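Local atomic coordinates of WR4 (Caenorhabditis elegans, PDB entry 1M1S), a protein that is of unknown function but belongs to the major sperm protein family of nematodes, as a sperm-specific class P protein with a single immunoglobulin-like MSP domain. Residues Arg38-Val43 with Met97-Ala102; Ile84-Val89 with Gly107-Lys112. One frame throughout, in Å; residues are numbered along the deposited sequence.

Contact 1 (Arg38-Val43 with Met97-Ala102)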
loop_
_atom_site.group_PDB
_atom_site.type_symbol
_atom_site.label_atom_id
_atom_site.label_comp_id
_atom_site.label_asym_id
_atom_site.label_seq_id
_atom_site.Cartn_x
_atom_site.Cartn_y
_atom_site.Cartn_z
ATOM N N ARG A 38 5.265 -3.832 -15.444
ATOM C CA ARG A 38 4.504 -4.319 -14.307
ATOM C C ARG A 38 5.228 -3.941 -13.018
ATOM O O ARG A 38 6.450 -3.755 -13.000
ATOM C CB ARG A 38 4.315 -5.832 -14.418
ATOM C CG ARG A 38 3.145 -6.405 -13.607
ATOM C CD ARG A 38 2.517 -7.607 -14.359
ATOM N NE ARG A 38 2.341 -8.825 -13.553
ATOM C CZ ARG A 38 3.305 -9.695 -13.260
ATOM N NH1 ARG A 38 4.547 -9.508 -13.686
ATOM N NH2 ARG A 38 3.013 -10.769 -12.556
ATOM N N LEU A 39 4.445 -3.775 -11.957
ATOM C CA LEU A 39 4.965 -3.404 -10.647
ATOM C C LEU A 39 4.610 -4.406 -9.540
ATOM O O LEU A 39 3.605 -5.134 -9.611
ATOM C CB LEU A 39 4.466 -2.007 -10.244
ATOM C CG LEU A 39 4.721 -0.791 -11.131
ATOM C CD1 LEU A 39 3.900 0.366 -10.607
ATOM C CD2 LEU A 39 6.198 -0.443 -11.178
ATOM N N ALA A 40 5.466 -4.431 -8.525
ATOM C CA ALA A 40 5.295 -5.278 -7.366
ATOM C C ALA A 40 5.227 -4.285 -6.233
ATOM O O ALA A 40 5.923 -3.288 -6.261
ATOM C CB ALA A 40 6.497 -6.188 -7.198
ATOM N N PHE A 41 4.341 -4.486 -5.279
ATOM C CA PHE A 41 4.303 -3.545 -4.183
ATOM C C PHE A 41 4.399 -4.234 -2.832
ATOM O O PHE A 41 3.922 -5.364 -2.668
ATOM C CB PHE A 41 3.109 -2.576 -4.296
ATOM C CG PHE A 41 1.755 -3.199 -4.052
ATOM C CD1 PHE A 41 1.236 -3.294 -2.760
ATOM C CD2 PHE A 41 0.969 -3.628 -5.113
ATOM C CE1 PHE A 41 -0.054 -3.800 -2.527
ATOM C CE2 PHE A 41 -0.331 -4.139 -4.894
ATOM C CZ PHE A 41 -0.840 -4.226 -3.594
ATOM N N LYS A 42 5.044 -3.544 -1.893
ATOM C CA LYS A 42 5.238 -4.009 -0.526
ATOM C C LYS A 42 4.590 -2.996 0.398
ATOM O O LYS A 42 4.852 -1.810 0.266
ATOM C CB LYS A 42 6.724 -4.068 -0.210
ATOM C CG LYS A 42 7.020 -4.420 1.234
ATOM C CD LYS A 42 8.487 -4.562 1.463
ATOM C CE LYS A 42 8.745 -4.891 2.901
ATOM N NZ LYS A 42 10.191 -5.108 3.199
ATOM N N VAL A 43 3.803 -3.460 1.366
ATOM C CA VAL A 43 3.121 -2.567 2.315
ATOM C C VAL A 43 3.645 -2.657 3.768
ATOM O O VAL A 43 3.439 -3.657 4.455
ATOM C CB VAL A 43 1.589 -2.805 2.255
ATOM C CG1 VAL A 43 0.838 -1.793 3.082
ATOM C CG2 VAL A 43 1.137 -2.740 0.833
HETATM N N MSE A 97 7.243 -10.815 -3.739
HETATM C CA MSE A 97 8.306 -10.620 -2.756
HETATM C C MSE A 97 9.715 -10.669 -3.322
HETATM O O MSE A 97 10.634 -10.187 -2.665
HETATM C CB MSE A 97 8.219 -11.622 -1.600
HETATM C CG MSE A 97 6.901 -11.640 -0.888
HETATM SE SE MSE A 97 6.915 -12.820 0.687
HETATM C CE MSE A 97 5.241 -13.809 0.196
ATOM N N ALA A 98 9.891 -11.274 -4.500
ATOM C CA ALA A 98 11.212 -11.403 -5.124
ATOM C C ALA A 98 12.009 -10.101 -5.270
ATOM O O ALA A 98 13.147 -10.027 -4.788
ATOM C CB ALA A 98 11.124 -12.143 -6.440
ATOM N N PRO A 99 11.409 -9.035 -5.862
ATOM C CA PRO A 99 12.210 -7.806 -5.973
ATOM C C PRO A 99 12.411 -7.051 -4.641
ATOM O O PRO A 99 13.147 -6.080 -4.598
ATOM C CB PRO A 99 11.431 -6.978 -7.005
ATOM C CG PRO A 99 10.049 -7.360 -6.737
ATOM C CD PRO A 99 10.121 -8.866 -6.564
ATOM N N PHE A 100 11.770 -7.504 -3.562
ATOM C CA PHE A 100 11.918 -6.850 -2.252
ATOM C C PHE A 100 12.906 -7.588 -1.358
ATOM O O PHE A 100 13.664 -6.960 -0.622
ATOM C CB PHE A 100 10.558 -6.649 -1.571
ATOM C CG PHE A 100 9.626 -5.770 -2.355
ATOM C CD1 PHE A 100 8.485 -6.308 -2.952
ATOM C CD2 PHE A 100 9.937 -4.426 -2.574
ATOM C CE1 PHE A 100 7.657 -5.539 -3.771
ATOM C CE2 PHE A 100 9.122 -3.634 -3.393
ATOM C CZ PHE A 100 7.974 -4.198 -3.998
ATOM N N LYS A 101 12.899 -8.919 -1.444
ATOM C CA LYS A 101 13.833 -9.785 -0.719
ATOM C C LYS A 101 15.201 -9.509 -1.358
ATOM O O LYS A 101 16.250 -9.917 -0.841
ATOM C CB LYS A 101 13.467 -11.264 -0.959
ATOM C CG LYS A 101 12.266 -11.807 -0.197
ATOM C CD LYS A 101 11.993 -13.268 -0.570
ATOM C CE LYS A 101 11.140 -13.952 0.479
ATOM N NZ LYS A 101 10.776 -15.323 0.079
ATOM N N ALA A 102 15.134 -8.870 -2.534
ATOM C CA ALA A 102 16.281 -8.503 -3.364
ATOM C C ALA A 102 16.802 -7.094 -3.108
ATOM O O ALA A 102 17.908 -6.752 -3.550
ATOM C CB ALA A 102 15.912 -8.630 -4.842
#
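The ring of Phe100 is clasped between Lys42 of the strand and its own neighbour Pro99. Over one face lies Lys42 CB, 3.7 Å from the ring centroid and only 1° off the ring normal, a CH-pi contact with the methylene almost exactly above the centre. The opposite face carries Pro99 CG, displaced toward the rim. At the edge, near the ring plane, Ala40 O comes within 3.2 Å of Phe100 CZ, while CE1 is 3.7 Å from Ala40 CB. Phe100 CG stands anti to its carbonyl carbon, beside the backbone N (chi1 -61°). Lys42 has CG anti to the backbone N (chi1 175°), and its chain is fully extended. The two side chains run antiparallel past one another: the aliphatic stem touches the ring, with CD 4.2 Å from Phe100 CG, and the amine continues past it. Pro99 also touches the strand itself, its CG meeting Ala40 CB at 3.8 Å. The short turn bearing both residues belongs to the connection from strand 79-89 to strand 107-115 of the immunoglobulin-like MSP domain, packed here on strand 38-45; within it Met97 O accepts from the amides of Phe100 and Lys101. On the strand, Ala40 also packs on Phe59 and Lys42 on Tyr57, both of strand 51-60. No hydrogen bond joins the two segments; the helical turn is held on the sheet by van der Waals and CH-pi contacts, with lysine acting through its methylenes and its charge kept clear of the aromatic face.

Contact 2 (Ile84-Val89 with Gly107-Lys112)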
loop_
_atom_site.group_PDB
_atom_site.type_symbol
_atom_site.label_atom_id
_atom_site.label_comp_id
_atom_site.label_asym_id
_atom_site.label_seq_id
_atom_site.Cartn_x
_atom_site.Cartn_y
_atom_site.Cartn_z
ATOM N N ILE A 84 4.108 2.294 1.049
ATOM C CA ILE A 84 4.040 1.353 -0.058
ATOM C C ILE A 84 5.298 1.512 -0.878
ATOM O O ILE A 84 5.608 2.611 -1.327
ATOM C CB ILE A 84 2.807 1.589 -0.958
ATOM C CG1 ILE A 84 1.541 1.545 -0.126
ATOM C CG2 ILE A 84 2.700 0.496 -2.028
ATOM C CD1 ILE A 84 0.436 2.205 -0.803
ATOM N N GLN A 85 6.071 0.435 -0.969
ATOM C CA GLN A 85 7.293 0.431 -1.776
ATOM C C GLN A 85 6.926 -0.287 -3.061
ATOM O O GLN A 85 6.046 -1.151 -3.038
ATOM C CB GLN A 85 8.417 -0.345 -1.088
ATOM C CG GLN A 85 8.867 0.213 0.265
ATOM C CD GLN A 85 10.203 -0.360 0.718
ATOM O OE1 GLN A 85 10.523 -1.514 0.428
ATOM N NE2 GLN A 85 11.006 0.461 1.410
ATOM N N TYR A 86 7.542 0.092 -4.180
ATOM C CA TYR A 86 7.266 -0.583 -5.458
ATOM C C TYR A 86 8.525 -0.920 -6.218
ATOM O O TYR A 86 9.610 -0.490 -5.856
ATOM C CB TYR A 86 6.302 0.202 -6.365
ATOM C CG TYR A 86 6.715 1.614 -6.663
ATOM C CD1 TYR A 86 7.545 1.927 -7.760
ATOM C CD2 TYR A 86 6.293 2.648 -5.834
ATOM C CE1 TYR A 86 7.942 3.256 -7.999
ATOM C CE2 TYR A 86 6.669 3.953 -6.065
ATOM C CZ TYR A 86 7.493 4.252 -7.132
ATOM O OH TYR A 86 7.897 5.549 -7.262
ATOM N N ALA A 87 8.372 -1.668 -7.296
ATOM C CA ALA A 87 9.517 -2.050 -8.089
ATOM C C ALA A 87 8.976 -2.484 -9.418
ATOM O O ALA A 87 7.863 -2.969 -9.469
ATOM C CB ALA A 87 10.210 -3.218 -7.427
ATOM N N GLU A 88 9.750 -2.325 -10.486
ATOM C CA GLU A 88 9.327 -2.759 -11.816
ATOM C C GLU A 88 9.635 -4.224 -11.954
ATOM O O GLU A 88 10.659 -4.685 -11.461
ATOM C CB GLU A 88 10.075 -1.993 -12.867
ATOM C CG GLU A 88 9.535 -0.623 -13.030
ATOM C CD GLU A 88 10.593 0.342 -13.490
ATOM O OE1 GLU A 88 11.525 -0.104 -14.199
ATOM O OE2 GLU A 88 10.504 1.540 -13.124
ATOM N N VAL A 89 8.747 -4.972 -12.593
ATOM C CA VAL A 89 8.971 -6.400 -12.741
ATOM C C VAL A 89 8.615 -6.943 -14.131
ATOM O O VAL A 89 7.656 -6.464 -14.773
ATOM C CB VAL A 89 8.175 -7.209 -11.656
ATOM C CG1 VAL A 89 8.674 -6.876 -10.256
ATOM C CG2 VAL A 89 6.687 -6.952 -11.762
ATOM N N GLY A 107 10.795 3.127 -5.125
ATOM C CA GLY A 107 10.066 4.283 -4.641
ATOM C C GLY A 107 9.044 3.944 -3.574
ATOM O O GLY A 107 8.638 2.791 -3.439
ATOM N N GLU A 108 8.619 4.949 -2.816
ATOM C CA GLU A 108 7.643 4.733 -1.759
ATOM C C GLU A 108 6.695 5.896 -1.569
ATOM O O GLU A 108 7.088 7.057 -1.677
ATOM C CB GLU A 108 8.315 4.392 -0.412
ATOM C CG GLU A 108 9.589 5.172 -0.090
ATOM C CD GLU A 108 10.120 4.966 1.340
ATOM O OE1 GLU A 108 9.797 5.825 2.196
ATOM O OE2 GLU A 108 10.888 3.991 1.597
ATOM N N ILE A 109 5.432 5.553 -1.334
ATOM C CA ILE A 109 4.368 6.508 -1.073
ATOM C C ILE A 109 3.952 6.265 0.388
ATOM O O ILE A 109 3.979 5.124 0.864
ATOM C CB ILE A 109 3.190 6.280 -2.049
ATOM C CG1 ILE A 109 3.342 7.135 -3.312
ATOM C CG2 ILE A 109 1.885 6.654 -1.399
ATOM C CD1 ILE A 109 4.494 6.791 -4.208
ATOM N N ILE A 110 3.622 7.338 1.105
ATOM C CA ILE A 110 3.231 7.253 2.517
ATOM C C ILE A 110 1.753 7.544 2.708
ATOM O O ILE A 110 1.327 8.686 2.590
ATOM C CB ILE A 110 4.049 8.277 3.417
ATOM C CG1 ILE A 110 5.482 7.789 3.615
ATOM C CG2 ILE A 110 3.405 8.479 4.799
ATOM C CD1 ILE A 110 6.368 8.750 4.410
ATOM N N VAL A 111 0.958 6.529 3.004
ATOM C CA VAL A 111 -0.451 6.788 3.248
ATOM C C VAL A 111 -0.626 7.084 4.746
ATOM O O VAL A 111 -0.227 6.286 5.607
ATOM C CB VAL A 111 -1.309 5.598 2.846
ATOM C CG1 VAL A 111 -2.793 5.975 2.872
ATOM C CG2 VAL A 111 -0.859 5.080 1.477
ATOM N N LYS A 112 -1.158 8.265 5.047
ATOM C CA LYS A 112 -1.384 8.670 6.426
ATOM C C LYS A 112 -2.618 7.955 6.919
ATOM O O LYS A 112 -3.508 7.658 6.139
ATOM C CB LYS A 112 -1.649 10.166 6.498
ATOM C CG LYS A 112 -0.680 11.047 5.744
ATOM C CD LYS A 112 -0.971 12.514 6.073
ATOM C CE LYS A 112 0.237 13.404 5.833
ATOM N NZ LYS A 112 0.188 14.706 6.555
#
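Residues Ile84-Val89 and Gly107-Lys112 run antiparallel, their axes 4.7 Å apart at closest approach and their directions 155° apart. Ile84 and Ile109 form a hydrogen-bonded pair: Ile84 N gives to Ile109 O at 2.8 Å, nearly along the C=O axis, and Ile109 N returns a bond to Ile84 O at 2.9 Å. Gln85 and Glu108 make the adjacent non-hydrogen-bonded pair, where Glu108 CA donates a CA-H...O contact to Ile84 O. Farther along, Tyr86 N bonds to Gly107 O at 3.0 Å. Tyr86 CG sits between the backbone N and the carbonyl carbon (chi1 55°), and the ring lies against Gly107, whose backbone N, CA and O are all on one face. The CA makes a CH-pi contact, 4.0 Å from the centroid and 28° off the normal; with no side chain on this glycine, the tyrosine packs directly against main chain. At the ring edge, Ile109 CD1 lies 4.0 Å from Tyr86 CE2. On the same side of the sheet, Ile84 CD1 meets Val111 CG2 at 3.9 Å, the two branched chains crossing at a slant. Gln85 and Glu108, on the other side, stand next to each other and point the same way. The pairing is part of the antiparallel strand framework of the MSP beta-sandwich. Strand 79-89 lies between strands 38-45 and 107-115, and Ile84 packs on Phe41 of the former, while strand 11-20 covers the face bearing Ile84, Tyr86 and Ile109 through Ile11 and Val13.

The centres of contacts 1 and 2 are about 9 Å apart, and both reach one sheet, in which strand 79-89 lies between strands 38-45 and 107-115. Main-chain contacts tie them together: Arg38 O lies 2.6 Å from Val89 N, and Lys42 N lies 2.8 Å from Gln85 O, both probable hydrogen bonds. Along the chain the segments alternate, 38-43, 84-89, 97-102, 107-112, and the connection from strand 79-89 to strand 107-115 passes through helix 98-101, which docks on strand 38-45. Contact 1 therefore fastens this connection to the sheet, and contact 2 is the antiparallel strand pairing it leads into, all within the MSP domain.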